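Local coordinates for protein 3,4-dihydroxy-2-butanone 4-phosphate synthase (Candida albicans, PDB 1TKS) that catalyses the conversion of D-ribulose 5-phosphate to formate and 3,4-dihydroxy-2-butanone 4-phosphate, a step of riboflavin biosynthesis, at residues V58-S63 against P160-I164. Residues are numbered along the deposited sequence; the frame is centred on the assembly and turned at random.
Sequences VCVPLS and PAGVI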
loop_
_atom_site.group_PDB
_atom_site.type_symbol
_atom_site.label_atom_id
_atom_site.label_comp_id
_atom_site.label_asym_id
_atom_site.label_seq_id
_atom_site.Cartn_x
_atom_site.Cartn_y
_atom_site.Cartn_z
ATOM N N VAL B 58 -1.299 3.569 1.712
ATOM C CA VAL B 58 -1.667 4.960 1.960
ATOM C C VAL B 58 -3.021 5.374 1.404
ATOM O O VAL B 58 -3.279 5.271 0.201
ATOM C CB VAL B 58 -0.567 5.911 1.426
ATOM C CG1 VAL B 58 -0.941 7.358 1.697
ATOM C CG2 VAL B 58 0.764 5.589 2.107
ATOM N N CYS B 59 -3.873 5.862 2.301
ATOM C CA CYS B 59 -5.224 6.285 1.962
ATOM C C CYS B 59 -5.435 7.785 2.108
ATOM O O CYS B 59 -4.769 8.448 2.905
ATOM C CB CYS B 59 -6.227 5.530 2.837
ATOM S SG CYS B 59 -6.186 3.728 2.613
ATOM N N VAL B 60 -6.376 8.311 1.331
ATOM C CA VAL B 60 -6.672 9.730 1.364
ATOM C C VAL B 60 -8.147 9.990 1.651
ATOM O O VAL B 60 -8.984 9.974 0.749
ATOM C CB VAL B 60 -6.269 10.411 0.034
ATOM C CG1 VAL B 60 -6.679 11.877 0.049
ATOM C CG2 VAL B 60 -4.760 10.293 -0.172
ATOM N N PRO B 61 -8.486 10.199 2.933
ATOM C CA PRO B 61 -9.874 10.469 3.320
ATOM C C PRO B 61 -10.360 11.764 2.673
ATOM O O PRO B 61 -9.666 12.781 2.709
ATOM C CB PRO B 61 -9.783 10.588 4.836
ATOM C CG PRO B 61 -8.731 9.598 5.172
ATOM C CD PRO B 61 -7.670 9.876 4.119
ATOM N N LEU B 62 -11.548 11.707 2.078
ATOM C CA LEU B 62 -12.173 12.856 1.431
ATOM C C LEU B 62 -13.642 12.817 1.816
ATOM O O LEU B 62 -14.159 11.763 2.181
ATOM C CB LEU B 62 -12.072 12.743 -0.093
ATOM C CG LEU B 62 -10.681 12.653 -0.714
ATOM C CD1 LEU B 62 -10.807 12.286 -2.184
ATOM C CD2 LEU B 62 -9.959 13.977 -0.539
ATOM N N SER B 63 -14.326 13.952 1.752
ATOM C CA SER B 63 -15.741 13.935 2.077
ATOM C C SER B 63 -16.454 13.283 0.896
ATOM O O SER B 63 -15.941 13.287 -0.226
ATOM C CB SER B 63 -16.270 15.356 2.277
ATOM O OG SER B 63 -16.149 16.106 1.078
ATOM N N PRO B 160 -11.304 19.734 3.150
ATOM C CA PRO B 160 -11.800 18.508 3.791
ATOM C C PRO B 160 -11.143 17.254 3.226
ATOM O O PRO B 160 -11.810 16.388 2.660
ATOM C CB PRO B 160 -13.298 18.559 3.507
ATOM C CG PRO B 160 -13.344 19.214 2.157
ATOM C CD PRO B 160 -12.358 20.350 2.326
ATOM N N ALA B 161 -9.830 17.162 3.398
ATOM C CA ALA B 161 -9.073 16.034 2.880
ATOM C C ALA B 161 -7.865 15.754 3.759
ATOM O O ALA B 161 -7.185 16.675 4.205
ATOM C CB ALA B 161 -8.615 16.337 1.457
ATOM N N GLY B 162 -7.608 14.476 4.009
ATOM C CA GLY B 162 -6.461 14.100 4.816
ATOM C C GLY B 162 -5.759 12.910 4.190
ATOM O O GLY B 162 -6.161 12.430 3.132
ATOM N N VAL B 163 -4.696 12.438 4.829
ATOM C CA VAL B 163 -3.964 11.278 4.328
ATOM C C VAL B 163 -3.587 10.468 5.564
ATOM O O VAL B 163 -3.181 11.037 6.579
ATOM C CB VAL B 163 -2.711 11.704 3.506
ATOM C CG1 VAL B 163 -1.811 12.611 4.329
ATOM C CG2 VAL B 163 -1.946 10.474 3.035
ATOM N N ILE B 164 -3.736 9.147 5.493
ATOM C CA ILE B 164 -3.465 8.300 6.651
ATOM C C ILE B 164 -2.827 6.954 6.315
ATOM O O ILE B 164 -2.874 6.492 5.174
ATOM C CB ILE B 164 -4.782 8.003 7.439
ATOM C CG1 ILE B 164 -5.685 7.055 6.639
ATOM C CG2 ILE B 164 -5.547 9.298 7.698
ATOM C CD1 ILE B 164 -6.935 6.596 7.407
#
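V58 and V163 meet through single methyls: CG1 of V58 lies 3.5 Å from CG2 of V163, the two side chains passing at a slant. In V163 that methyl stands anti to the backbone N while CG1 sits between N and the carbonyl carbon (chi1 56°), which brings CG2 over to V58 and, at longer range, to CG2 of V60. Further along the same face, CD2 of L62 presses on CB of A161 at 3.4 Å, a tight fit for two carbons. Helices 44-52 and 103-114 cover this valine-rich side. On the other face the ring of P61 lies across I164, its CG 4.1 Å from I164 CG2, and I164 CG1 reaches CB of C59 at a similar distance; here T146, A149 and V150 of helix 145-155 pack against P61.

Between these two layers, three backbone hydrogen bonds join the strands. C59 and I164 form an antiparallel hydrogen-bonded pair, C59 N giving a nearly straight bond to I164 O (3.1 Å, 169°) and I164 N returning one to C59 O. Toward P160 the next amide bond runs from G162 N to P61 O at 3.0 Å, within the plane of that carbonyl. Its reciprocal is missing because P61 N carries no hydrogen; G162 O instead receives a CA-H...O contact from V60 at 3.3 Å. At the far end S63 is the N-cap of helix 64-69, its OG bonded to R66 N.

Strand 59-63 also pairs with strand 129-134, while strand 162-166 borders strand 34-38, so this short antiparallel seam joins two sheets in the buried heart of the DHBP synthase fold, with P61 and I164 packed beside T146 and H145, which probably bind ribulose 5-phosphate, H145 probably also a magnesium ion.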